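Local coordinates for protein O-methyltransferase (Saccharopolyspora spinosa, PDB 4CE0) that probably transfers a methyl group from S-adenosyl-L-methionine to the 4'-oxygen of the spinosyn rhamnose, with magnesium bound at its active site, at residues D213-P217 with S218-A222; D187-E190 with S191-S195; E144-R147 with Q148-R152. All coordinates share one frame; numbering follows the deposited sequence.

Interaction 1. Residues D213-P217 with S218-A222. With MG (magnesium ion), chain C.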
ATOM      1  N   ASP A 213     -22.745 -11.152  -1.719  1.00 20.54           N
ATOM      2  CA  ASP A 213     -23.879 -10.602  -2.466  1.00 28.30           C
ATOM      3  C   ASP A 213     -25.199 -11.170  -1.985  1.00 26.74           C
ATOM      4  O   ASP A 213     -26.063 -11.555  -2.789  1.00 25.19           O
ATOM      5  CB  ASP A 213     -23.740 -10.915  -3.959  1.00 34.05           C
ATOM      6  CG  ASP A 213     -22.593 -10.182  -4.589  1.00 38.71           C
ATOM      7  OD1 ASP A 213     -22.779  -9.002  -4.961  1.00 40.74           O
ATOM      8  OD2 ASP A 213     -21.497 -10.769  -4.668  1.00 28.16           O
ATOM      9  N   TYR A 214     -25.374 -11.179  -0.677  1.00 30.63           N
ATOM     10  CA  TYR A 214     -26.597 -11.705  -0.086  1.00 24.70           C
ATOM     11  C   TYR A 214     -27.873 -11.097  -0.662  1.00 21.62           C
ATOM     12  O   TYR A 214     -28.929 -11.708  -0.563  1.00 30.26           O
ATOM     13  CB  TYR A 214     -26.610 -11.453   1.413  1.00 22.36           C
ATOM     14  CG  TYR A 214     -27.856 -11.983   2.078  1.00 21.71           C
ATOM     15  CD1 TYR A 214     -28.257 -13.299   1.914  1.00 28.69           C
ATOM     16  CD2 TYR A 214     -28.637 -11.161   2.866  1.00 23.68           C
ATOM     17  CE1 TYR A 214     -29.429 -13.782   2.523  1.00 27.10           C
ATOM     18  CE2 TYR A 214     -29.802 -11.617   3.487  1.00 29.42           C
ATOM     19  CZ  TYR A 214     -30.191 -12.931   3.311  1.00 26.68           C
ATOM     20  OH  TYR A 214     -31.319 -13.396   3.931  1.00 28.79           O
ATOM     21  N   PHE A 215     -27.801  -9.908  -1.244  1.00 24.41           N
ATOM     22  CA  PHE A 215     -29.050  -9.223  -1.630  1.00 30.81           C
ATOM     23  C   PHE A 215     -29.336  -9.383  -3.085  1.00 33.94           C
ATOM     24  O   PHE A 215     -30.374  -8.971  -3.586  1.00 34.74           O
ATOM     25  CB  PHE A 215     -29.054  -7.792  -1.149  1.00 32.59           C
ATOM     26  CG  PHE A 215     -28.819  -7.710   0.327  1.00 47.49           C
ATOM     27  CD1 PHE A 215     -29.672  -8.332   1.214  1.00 66.38           C
ATOM     28  CD2 PHE A 215     -27.705  -7.104   0.822  1.00 52.21           C
ATOM     29  CE1 PHE A 215     -29.407  -8.301   2.560  1.00 72.25           C
ATOM     30  CE2 PHE A 215     -27.434  -7.057   2.178  1.00 51.64           C
ATOM     31  CZ  PHE A 215     -28.273  -7.654   3.045  1.00 64.01           C
ATOM     32  N   LEU A 216     -28.426 -10.092  -3.728  1.00 25.30           N
ATOM     33  CA  LEU A 216     -28.607 -10.569  -5.069  1.00 29.83           C
ATOM     34  C   LEU A 216     -29.595 -11.720  -4.962  1.00 35.53           C
ATOM     35  O   LEU A 216     -29.333 -12.664  -4.210  1.00 32.48           O
ATOM     36  CB  LEU A 216     -27.260 -11.058  -5.622  1.00 34.51           C
ATOM     37  CG  LEU A 216     -27.168 -11.424  -7.106  1.00 44.47           C
ATOM     38  CD1 LEU A 216     -27.205 -10.153  -7.939  1.00 40.18           C
ATOM     39  CD2 LEU A 216     -25.905 -12.274  -7.440  1.00 38.98           C
ATOM     40  N   PRO A 217     -30.762 -11.629  -5.653  1.00 32.23           N
ATOM     41  CA  PRO A 217     -31.588 -12.834  -5.730  1.00 38.42           C
ATOM     42  C   PRO A 217     -30.788 -13.788  -6.600  1.00 47.87           C
ATOM     43  O   PRO A 217     -30.148 -13.319  -7.546  1.00 63.23           O
ATOM     44  CB  PRO A 217     -32.870 -12.352  -6.420  1.00 38.92           C
ATOM     45  CG  PRO A 217     -32.396 -11.207  -7.287  1.00 37.54           C
ATOM     46  CD  PRO A 217     -31.286 -10.548  -6.509  1.00 37.63           C
ATOM     47  N   SER A 218     -30.814 -15.068  -6.279  1.00 43.00           N
ATOM     48  CA  SER A 218     -29.900 -16.103  -6.830  1.00 37.17           C
ATOM     49  C   SER A 218     -29.031 -16.443  -5.652  1.00 28.75           C
ATOM     50  O   SER A 218     -29.196 -17.500  -5.089  1.00 31.00           O
ATOM     51  CB  SER A 218     -29.042 -15.736  -8.075  1.00 37.17           C
ATOM     52  OG  SER A 218     -27.823 -15.078  -7.761  1.00 42.49           O
ATOM     53  N   CYS A 219     -28.152 -15.526  -5.236  1.00 26.72           N
ATOM     54  CA  CYS A 219     -27.278 -15.840  -4.114  1.00 26.57           C
ATOM     55  C   CYS A 219     -28.143 -16.037  -2.890  1.00 22.12           C
ATOM     56  O   CYS A 219     -28.008 -17.036  -2.173  1.00 29.01           O
ATOM     57  CB  CYS A 219     -26.186 -14.767  -3.932  1.00 18.71           C
ATOM     58  SG  CYS A 219     -25.201 -14.914  -2.421  1.00 36.70           S
ATOM     59  N   GLN A 220     -29.100 -15.132  -2.724  1.00 32.99           N
ATOM     60  CA  GLN A 220     -29.975 -15.052  -1.537  1.00 25.31           C
ATOM     61  C   GLN A 220     -30.875 -16.296  -1.396  1.00 25.89           C
ATOM     62  O   GLN A 220     -31.042 -16.885  -0.307  1.00 23.95           O
ATOM     63  CB  GLN A 220     -30.834 -13.790  -1.650  1.00 34.18           C
ATOM     64  CG  GLN A 220     -31.547 -13.395  -0.393  1.00 41.37           C
ATOM     65  CD  GLN A 220     -32.355 -12.132  -0.577  1.00 37.67           C
ATOM     66  OE1 GLN A 220     -31.804 -11.052  -0.755  1.00 40.36           O
ATOM     67  NE2 GLN A 220     -33.671 -12.267  -0.558  1.00 27.29           N
ATOM     68  N   ASP A 221     -31.450 -16.687  -2.519  1.00 22.50           N
ATOM     69  CA  ASP A 221     -32.232 -17.901  -2.611  1.00 30.05           C
ATOM     70  C   ASP A 221     -31.444 -19.155  -2.239  1.00 29.08           C
ATOM     71  O   ASP A 221     -31.971 -20.027  -1.558  1.00 32.04           O
ATOM     72  CB  ASP A 221     -32.863 -17.985  -4.000  1.00 33.32           C
ATOM     73  CG  ASP A 221     -34.040 -16.984  -4.172  1.00 60.31           C
ATOM     74  OD1 ASP A 221     -34.291 -16.145  -3.261  1.00 48.73           O
ATOM     75  OD2 ASP A 221     -34.715 -17.026  -5.223  1.00 63.08           O
ATOM     76  N   ALA A 222     -30.176 -19.246  -2.642  1.00 29.07           N
ATOM     77  CA  ALA A 222     -29.369 -20.371  -2.215  1.00 28.14           C
ATOM     78  C   ALA A 222     -29.152 -20.371  -0.705  1.00 26.66           C
ATOM     79  O   ALA A 222     -29.215 -21.417  -0.068  1.00 26.22           O
ATOM     80  CB  ALA A 222     -28.025 -20.412  -2.952  1.00 29.89           C
TER
HETATM   81 MG    MG C1251     -19.523 -10.112  -4.675  1.00 31.12          MG
HETATM   82  O   HOH W   1     -20.320  -8.109  -5.414  1.00 29.08           O
HETATM   83  O   HOH W   2     -17.792  -9.082  -5.488  1.00 28.24           O
HETATM   84  O   HOH W   3     -19.777 -10.451  -6.715  1.00 41.82           O

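Interaction 2. Residues D187-E190 with S191-S195. With SAH (S-adenosyl-L-homocysteine), chain B.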
ATOM      1  N   ASP A 187     -21.552 -15.267  -7.596  1.00 46.44           N
ATOM      2  CA  ASP A 187     -22.858 -14.630  -7.629  1.00 26.22           C
ATOM      3  C   ASP A 187     -24.024 -15.604  -7.840  1.00 29.02           C
ATOM      4  O   ASP A 187     -25.129 -15.377  -7.356  1.00 32.20           O
ATOM      5  CB  ASP A 187     -22.857 -13.593  -8.738  1.00 34.18           C
ATOM      6  CG  ASP A 187     -21.898 -12.451  -8.453  1.00 48.77           C
ATOM      7  OD1 ASP A 187     -22.004 -11.852  -7.354  1.00 49.28           O
ATOM      8  OD2 ASP A 187     -21.029 -12.170  -9.305  1.00 50.59           O
ATOM      9  N   LEU A 188     -23.780 -16.682  -8.562  1.00 26.66           N
ATOM     10  CA  LEU A 188     -24.864 -17.540  -9.012  1.00 31.64           C
ATOM     11  C   LEU A 188     -25.431 -18.363  -7.871  1.00 35.89           C
ATOM     12  O   LEU A 188     -24.758 -18.622  -6.873  1.00 34.24           O
ATOM     13  CB  LEU A 188     -24.358 -18.467 -10.111  1.00 35.64           C
ATOM     14  CG  LEU A 188     -23.514 -17.785 -11.198  1.00 39.14           C
ATOM     15  CD1 LEU A 188     -23.142 -18.773 -12.304  1.00 35.61           C
ATOM     16  CD2 LEU A 188     -24.279 -16.638 -11.783  1.00 46.30           C
ATOM     17  N   TYR A 189     -26.672 -18.787  -8.051  1.00 28.47           N
ATOM     18  CA  TYR A 189     -27.302 -19.749  -7.175  1.00 24.70           C
ATOM     19  C   TYR A 189     -26.456 -20.999  -7.028  1.00 24.75           C
ATOM     20  O   TYR A 189     -26.115 -21.427  -5.901  1.00 30.12           O
ATOM     21  CB  TYR A 189     -28.667 -20.131  -7.760  1.00 34.29           C
ATOM     22  CG  TYR A 189     -29.418 -21.112  -6.902  1.00 35.37           C
ATOM     23  CD1 TYR A 189     -29.160 -22.473  -6.971  1.00 42.28           C
ATOM     24  CD2 TYR A 189     -30.369 -20.669  -6.007  1.00 33.75           C
ATOM     25  CE1 TYR A 189     -29.837 -23.358  -6.165  1.00 46.94           C
ATOM     26  CE2 TYR A 189     -31.048 -21.527  -5.206  1.00 34.12           C
ATOM     27  CZ  TYR A 189     -30.795 -22.875  -5.282  1.00 44.06           C
ATOM     28  OH  TYR A 189     -31.501 -23.735  -4.465  1.00 44.98           O
ATOM     29  N   GLU A 190     -26.105 -21.605  -8.155  1.00 31.25           N
ATOM     30  CA  GLU A 190     -25.346 -22.866  -8.121  1.00 39.38           C
ATOM     31  C   GLU A 190     -23.982 -22.752  -7.421  1.00 38.69           C
ATOM     32  O   GLU A 190     -23.578 -23.660  -6.674  1.00 33.29           O
ATOM     33  CB  GLU A 190     -25.135 -23.413  -9.536  1.00 42.18           C
ATOM     34  CG  GLU A 190     -26.434 -23.826 -10.230  1.00 63.85           C
ATOM     35  CD  GLU A 190     -27.206 -24.916  -9.486  1.00 69.09           C
ATOM     36  OE1 GLU A 190     -26.574 -25.854  -8.940  1.00 68.88           O
ATOM     37  OE2 GLU A 190     -28.456 -24.828  -9.460  1.00 67.39           O
ATOM     38  N   SER A 191     -23.277 -21.656  -7.691  1.00 28.92           N
ATOM     39  CA  SER A 191     -21.968 -21.403  -7.101  1.00 32.56           C
ATOM     40  C   SER A 191     -22.094 -21.302  -5.584  1.00 33.75           C
ATOM     41  O   SER A 191     -21.340 -21.931  -4.833  1.00 29.12           O
ATOM     42  CB  SER A 191     -21.392 -20.096  -7.646  1.00 33.66           C
ATOM     43  OG  SER A 191     -21.263 -20.145  -9.057  1.00 31.49           O
ATOM     44  N   THR A 192     -23.082 -20.520  -5.149  1.00 27.23           N
ATOM     45  CA  THR A 192     -23.353 -20.312  -3.732  1.00 20.11           C
ATOM     46  C   THR A 192     -23.763 -21.623  -3.075  1.00 24.05           C
ATOM     47  O   THR A 192     -23.220 -22.000  -2.027  1.00 21.50           O
ATOM     48  CB  THR A 192     -24.469 -19.247  -3.530  1.00 29.24           C
ATOM     49  OG1 THR A 192     -24.112 -18.053  -4.226  1.00 29.12           O
ATOM     50  CG2 THR A 192     -24.671 -18.943  -2.073  1.00 29.21           C
ATOM     51  N   MET A 193     -24.699 -22.338  -3.683  1.00 27.66           N
ATOM     52  CA  MET A 193     -25.123 -23.634  -3.124  1.00 32.72           C
ATOM     53  C   MET A 193     -23.979 -24.671  -3.034  1.00 37.44           C
ATOM     54  O   MET A 193     -23.774 -25.316  -1.985  1.00 26.81           O
ATOM     55  CB  MET A 193     -26.297 -24.204  -3.921  1.00 38.97           C
ATOM     56  CG  MET A 193     -26.970 -25.386  -3.242  1.00 40.74           C
ATOM     57  SD  MET A 193     -27.682 -24.984  -1.624  1.00 41.32           S
ATOM     58  CE  MET A 193     -29.123 -24.006  -2.055  1.00 46.61           C
ATOM     59  N   ASP A 194     -23.236 -24.829  -4.125  1.00 28.90           N
ATOM     60  CA  ASP A 194     -22.129 -25.800  -4.161  1.00 26.50           C
ATOM     61  C   ASP A 194     -21.074 -25.502  -3.105  1.00 28.35           C
ATOM     62  O   ASP A 194     -20.492 -26.421  -2.521  1.00 26.19           O
ATOM     63  CB  ASP A 194     -21.474 -25.826  -5.546  1.00 29.70           C
ATOM     64  CG  ASP A 194     -22.341 -26.514  -6.587  1.00 48.02           C
ATOM     65  OD1 ASP A 194     -23.135 -27.409  -6.199  1.00 51.01           O
ATOM     66  OD2 ASP A 194     -22.232 -26.152  -7.782  1.00 48.09           O
ATOM     67  N   SER A 195     -20.822 -24.217  -2.871  1.00 26.19           N
ATOM     68  CA  SER A 195     -19.887 -23.815  -1.859  1.00 24.77           C
ATOM     69  C   SER A 195     -20.430 -24.121  -0.461  1.00 22.82           C
ATOM     70  O   SER A 195     -19.728 -24.663   0.383  1.00 24.11           O
ATOM     71  CB  SER A 195     -19.535 -22.312  -2.029  1.00 21.51           C
ATOM     72  OG  SER A 195     -18.633 -21.910  -1.012  1.00 37.01           O
TER
HETATM   73  N   SAH B1250     -13.175  -9.136  -6.222  1.00 23.49           N
HETATM   74  CA  SAH B1250     -14.145 -10.204  -5.931  1.00 43.23           C
HETATM   75  CB  SAH B1250     -14.272 -11.297  -6.964  1.00 37.00           C
HETATM   76  CG  SAH B1250     -15.355 -12.373  -7.033  1.00 29.46           C
HETATM   77  SD  SAH B1250     -15.950 -12.284  -8.749  1.00 25.34           S
HETATM   78  C   SAH B1250     -13.492 -10.742  -4.722  1.00 38.46           C
HETATM   79  O   SAH B1250     -13.869 -11.849  -4.375  1.00 22.90           O
HETATM   80  OXT SAH B1250     -12.582  -9.811  -4.264  1.00 20.03           O
HETATM   81  C5' SAH B1250     -16.690 -13.940  -8.979  1.00 20.21           C
HETATM   82  C4' SAH B1250     -15.667 -15.078  -9.112  1.00 18.26           C
HETATM   83  O4' SAH B1250     -16.286 -16.330  -8.908  1.00 22.87           O
HETATM   84  C3' SAH B1250     -15.003 -15.180 -10.488  1.00 26.44           C
HETATM   85  O3' SAH B1250     -13.607 -15.092 -10.293  1.00 30.09           O
HETATM   86  C2' SAH B1250     -15.427 -16.523 -11.096  1.00 32.34           C
HETATM   87  O2' SAH B1250     -14.482 -17.222 -11.934  1.00 24.94           O
HETATM   88  C1' SAH B1250     -15.806 -17.303  -9.833  1.00 19.34           C
HETATM   89  N9  SAH B1250     -16.848 -18.348  -9.977  1.00 19.93           N
HETATM   90  C8  SAH B1250     -18.208 -18.125  -9.988  1.00 33.94           C
HETATM   91  N7  SAH B1250     -18.819 -19.316 -10.068  1.00 33.74           N
HETATM   92  C5  SAH B1250     -17.887 -20.294 -10.067  1.00 32.19           C
HETATM   93  C6  SAH B1250     -17.953 -21.687 -10.137  1.00 32.84           C
HETATM   94  N6  SAH B1250     -19.123 -22.320 -10.207  1.00 30.92           N
HETATM   95  N1  SAH B1250     -16.795 -22.428 -10.140  1.00 28.74           N
HETATM   96  C2  SAH B1250     -15.558 -21.823 -10.049  1.00 31.20           C
HETATM   97  N3  SAH B1250     -15.508 -20.449 -10.013  1.00 26.00           N
HETATM   98  C4  SAH B1250     -16.642 -19.694  -9.984  1.00 27.35           C

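Interaction 3. Residues E144-R147 with Q148-R152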
ATOM      1  N   GLU A 144      -2.332 -17.907 -13.205  1.00 31.32           N
ATOM      2  CA  GLU A 144      -1.041 -17.281 -13.330  1.00 36.94           C
ATOM      3  C   GLU A 144      -1.155 -15.839 -12.879  1.00 28.04           C
ATOM      4  O   GLU A 144      -0.306 -15.350 -12.145  1.00 33.20           O
ATOM      5  CB  GLU A 144      -0.550 -17.372 -14.774  1.00 38.09           C
ATOM      6  CG  GLU A 144       0.746 -16.661 -15.003  1.00 56.08           C
ATOM      7  CD  GLU A 144       1.416 -17.107 -16.298  1.00 69.19           C
ATOM      8  OE1 GLU A 144       1.741 -18.323 -16.439  1.00 69.26           O
ATOM      9  OE2 GLU A 144       1.601 -16.234 -17.181  1.00 68.95           O
ATOM     10  N   THR A 145      -2.199 -15.157 -13.333  1.00 27.81           N
ATOM     11  CA  THR A 145      -2.394 -13.737 -13.022  1.00 28.54           C
ATOM     12  C   THR A 145      -2.628 -13.519 -11.524  1.00 30.42           C
ATOM     13  O   THR A 145      -1.997 -12.650 -10.904  1.00 24.91           O
ATOM     14  CB  THR A 145      -3.572 -13.161 -13.821  1.00 33.07           C
ATOM     15  OG1 THR A 145      -3.289 -13.246 -15.230  1.00 30.56           O
ATOM     16  CG2 THR A 145      -3.828 -11.691 -13.409  1.00 43.39           C
ATOM     17  N   VAL A 146      -3.507 -14.325 -10.933  1.00 28.29           N
ATOM     18  CA  VAL A 146      -3.732 -14.255  -9.490  1.00 32.59           C
ATOM     19  C   VAL A 146      -2.448 -14.536  -8.688  1.00 25.43           C
ATOM     20  O   VAL A 146      -2.193 -13.877  -7.687  1.00 22.42           O
ATOM     21  CB  VAL A 146      -4.853 -15.239  -9.012  1.00 21.39           C
ATOM     22  CG1 VAL A 146      -5.073 -15.105  -7.502  1.00 21.04           C
ATOM     23  CG2 VAL A 146      -6.175 -15.005  -9.766  1.00 21.60           C
ATOM     24  N   ARG A 147      -1.677 -15.544  -9.089  1.00 25.02           N
ATOM     25  CA  ARG A 147      -0.419 -15.883  -8.420  1.00 27.26           C
ATOM     26  C   ARG A 147       0.515 -14.638  -8.442  1.00 26.09           C
ATOM     27  O   ARG A 147       1.118 -14.269  -7.416  1.00 20.93           O
ATOM     28  CB  ARG A 147       0.276 -17.106  -9.105  1.00 25.96           C
ATOM     29  CG  ARG A 147      -0.011 -18.509  -8.465  1.00 37.83           C
ATOM     30  CD  ARG A 147       0.829 -19.712  -9.088  1.00 29.49           C
ATOM     31  NE  ARG A 147       2.273 -19.611  -8.787  1.00 39.64           N
ATOM     32  CZ  ARG A 147       2.826 -20.067  -7.663  1.00 43.30           C
ATOM     33  NH1 ARG A 147       2.081 -20.685  -6.726  1.00 42.59           N
ATOM     34  NH2 ARG A 147       4.125 -19.904  -7.454  1.00 41.06           N
ATOM     35  N   GLN A 148       0.649 -14.020  -9.621  1.00 19.62           N
ATOM     36  CA  GLN A 148       1.464 -12.819  -9.817  1.00 29.45           C
ATOM     37  C   GLN A 148       0.985 -11.706  -8.852  1.00 26.30           C
ATOM     38  O   GLN A 148       1.802 -11.013  -8.218  1.00 28.12           O
ATOM     39  CB  GLN A 148       1.384 -12.327 -11.279  1.00 36.72           C
ATOM     40  CG  GLN A 148       2.174 -13.174 -12.319  1.00 46.65           C
ATOM     41  CD  GLN A 148       1.861 -12.805 -13.793  1.00 68.25           C
ATOM     42  OE1 GLN A 148       0.787 -12.279 -14.114  1.00 74.25           O
ATOM     43  NE2 GLN A 148       2.814 -13.099 -14.696  1.00 62.31           N
ATOM     44  N   ASN A 149      -0.334 -11.535  -8.755  1.00 24.69           N
ATOM     45  CA  ASN A 149      -0.921 -10.519  -7.880  1.00 26.26           C
ATOM     46  C   ASN A 149      -0.491 -10.739  -6.436  1.00 24.63           C
ATOM     47  O   ASN A 149      -0.102  -9.799  -5.775  1.00 25.44           O
ATOM     48  CB  ASN A 149      -2.450 -10.479  -8.021  1.00 20.46           C
ATOM     49  CG  ASN A 149      -2.880  -9.913  -9.358  1.00 21.92           C
ATOM     50  OD1 ASN A 149      -2.075  -9.281 -10.052  1.00 18.60           O
ATOM     51  ND2 ASN A 149      -4.126 -10.137  -9.732  1.00 18.98           N
ATOM     52  N   PHE A 150      -0.518 -11.983  -5.958  1.00 20.36           N
ATOM     53  CA  PHE A 150      -0.104 -12.249  -4.576  1.00 17.05           C
ATOM     54  C   PHE A 150       1.366 -11.850  -4.412  1.00 21.07           C
ATOM     55  O   PHE A 150       1.755 -11.295  -3.361  1.00 20.81           O
ATOM     56  CB  PHE A 150      -0.274 -13.720  -4.192  1.00 19.83           C
ATOM     57  CG  PHE A 150      -1.583 -14.068  -3.527  1.00 19.11           C
ATOM     58  CD1 PHE A 150      -2.707 -14.335  -4.298  1.00 13.87           C
ATOM     59  CD2 PHE A 150      -1.671 -14.217  -2.146  1.00 11.89           C
ATOM     60  CE1 PHE A 150      -3.939 -14.697  -3.716  1.00 18.06           C
ATOM     61  CE2 PHE A 150      -2.902 -14.580  -1.534  1.00 18.05           C
ATOM     62  CZ  PHE A 150      -4.037 -14.825  -2.332  1.00 18.99           C
ATOM     63  N   ALA A 151       2.164 -12.122  -5.446  1.00 19.70           N
ATOM     64  CA  ALA A 151       3.602 -11.934  -5.385  1.00 25.38           C
ATOM     65  C   ALA A 151       3.896 -10.452  -5.360  1.00 20.22           C
ATOM     66  O   ALA A 151       4.892 -10.020  -4.819  1.00 17.26           O
ATOM     67  CB  ALA A 151       4.309 -12.621  -6.595  1.00 38.75           C
ATOM     68  N   ARG A 152       3.000  -9.651  -5.900  1.00 17.88           N
ATOM     69  CA  ARG A 152       3.206  -8.201  -5.864  1.00 23.57           C
ATOM     70  C   ARG A 152       3.228  -7.679  -4.449  1.00 23.55           C
ATOM     71  O   ARG A 152       3.897  -6.686  -4.173  1.00 22.80           O
ATOM     72  CB  ARG A 152       2.170  -7.477  -6.722  1.00 25.87           C
ATOM     73  CG  ARG A 152       2.474  -7.724  -8.201  1.00 34.68           C
ATOM     74  CD  ARG A 152       1.315  -7.478  -9.127  1.00 44.93           C
ATOM     75  NE  ARG A 152       1.758  -6.679 -10.270  1.00 54.25           N
ATOM     76  CZ  ARG A 152       0.933  -6.063 -11.104  1.00 57.04           C
ATOM     77  NH1 ARG A 152      -0.392  -6.149 -10.926  1.00 56.60           N
ATOM     78  NH2 ARG A 152       1.423  -5.337 -12.100  1.00 61.58           N
TER

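Interaction 1. Residues D213-P217 with S218-A222
Gln220 N donates back to Leu216 O over 2.9 Å, N-H...O angle 155°, so that the loop 213-217 is joined to the first turn of the helix beginning at Cys219. Just before this bond the chain makes a type I beta turn, from Asp213 to Leu216, closed by Leu216 N on Asp213 O. Ser218 then occupies the N-cap position, yet its hydroxyl makes no capping bond: OG lies 3.4 Å from Leu216 CD2 and is hydrogen-bonded to the carbonyl oxygen of Asp187.

The side chain of Gln220 leaves with CG anti to its backbone N (chi1 -167°), which lays that methylene over one face of the Tyr214 ring. The resulting CH-pi contact places Gln220 CG 4.1 Å from the centroid, and Tyr214 CE1 is the ring atom it approaches most closely. Tyr214 CB in turn sits above the centre of the Phe215 ring, and Phe215 CZ meets the edge of the tyrosine ring in its plane, so the two side chains pack against each other. On the inner side, Cys219 CB packs 3.4 Å from Asp213 O and 4.2 Å from Leu216 CB.

At the start of the turn, Asp213 illustrates how a loop after a strand can supply a metal ligand. Its OD2 binds magnesium at 2.1 Å, while OD1 accepts a hydrogen bond of 2.7 Å from water 1, itself a ligand of the metal; this second grip should limit rotation of the carboxylate. Asp185 and Asp212 complete the protein's share of the site.

The segment connects strand 207-211 to helix 219-230. Cys219 and Ala222 pack on helix 189-199, whereas Tyr214 reaches Val223 and Lys224 further along its own helix and Ile236 in a loop.

Interaction 2. Residues D187-E190 with S191-S195
Met193 and Tyr189 lie side by side on the first turns of helix 189-199, which follows strand 179-184 in the Rossmann-like fold of class I methyltransferases. Met193 CB sits 3.4 Å from Tyr189 O, the same oxygen that takes the methionine's backbone N-H. CG then leaves anti to the backbone N (chi1 -168°), and bends at both following torsions keep the chain beside the tyrosine and bring CE, beyond SD, to the phenol end. There CE meets Tyr189 OH at 3.4 Å and CZ at 3.8 Å, approaching the ring obliquely. Phe226 of helix 219-230 also packs against this methionine.

Leu188, which precedes Tyr189, is the N-cap, and its carbonyl oxygen is gripped twice by Thr192. The backbone N of Thr192 and its OG1 come from opposite faces of the carbonyl plane, the hydroxyl at 2.8 Å from Leu188 O. On the outer side, the carboxylates of Glu190 and Asp194 stand close, with OE1 of the former 4.5 Å from OD2 of the latter, probably a mild repulsion.

On the side of the ligand, Leu188 CB packs 3.7 Å from Ser191 OG, and that hydroxyl donates a 2.8 Å hydrogen bond to adenine N7 of S-adenosyl-L-homocysteine.

Interaction 3. Residues E144-R147 with Q148-R152
Asn149 N donates to Thr145 O at 2.9 Å, and Gln148 N to Glu144 O at 3.0 Å, two successive backbone bonds of helix 143-152. Phe150 N on Val146 O and Ala151 N on Arg147 O continue the same i to i+4 pattern. The polar tips of the neighbouring side chains look elsewhere: Asn149 ND2 is hydrogen-bonded to the carbonyl oxygen of Arg86, and Thr145 OG1 pairs with Ser142 OG near the start of the helix. The side chains of Thr145 and Asn149 lie side by side, with Thr145 CG2 4.0 Å from Asn149 ND2.

In the Rossmann-like fold this helix belongs to the beta-alpha-beta crossover between the adjacent parallel strands 107-111 and 160-164. Its inward face carries Val146 and Phe150, which point the same way. With CG1 anti to the backbone N (chi1 -179°), Val146 directs this methyl to within 4.0 Å of Phe150 CE1. The valine's carbonyl oxygen lies at the ring edge, in its plane, 3.5 Å from Phe150 CD1. Beyond the pair, Phe162 covers Val146, while Cys90, Ile91 and Arg94 of helix 88-100 receive the phenylalanine.

On the exposed flank, Glu144 and Gln148 are more loosely associated. Their extended chains meet at a slant, carboxylate and amide planes 53° apart, with Glu144 CG 4.1 Å from Gln148 NE2.

Overall arrangement
Interactions 1 and 2 touch, their centres 9 Å apart; interaction 1 supplies a magnesium ligand. Asp187 joins them: its carbonyl oxygen lies 3.2 Å from Leu216 CD2. Its carboxylate lies about 4 Å from the metal at nearest approach. Farther along, Met193 CE touches Ala222 O at 3.3 Å. The residues that bind the metal and the adenine thus belong to two segments that pack against each other. Interaction 3 stands apart, its nearest atoms about 17 Å from interaction 1 and about 15 Å from interaction 2, although the side chain of Val146 comes within about 7 Å of the S-adenosyl-L-homocysteine.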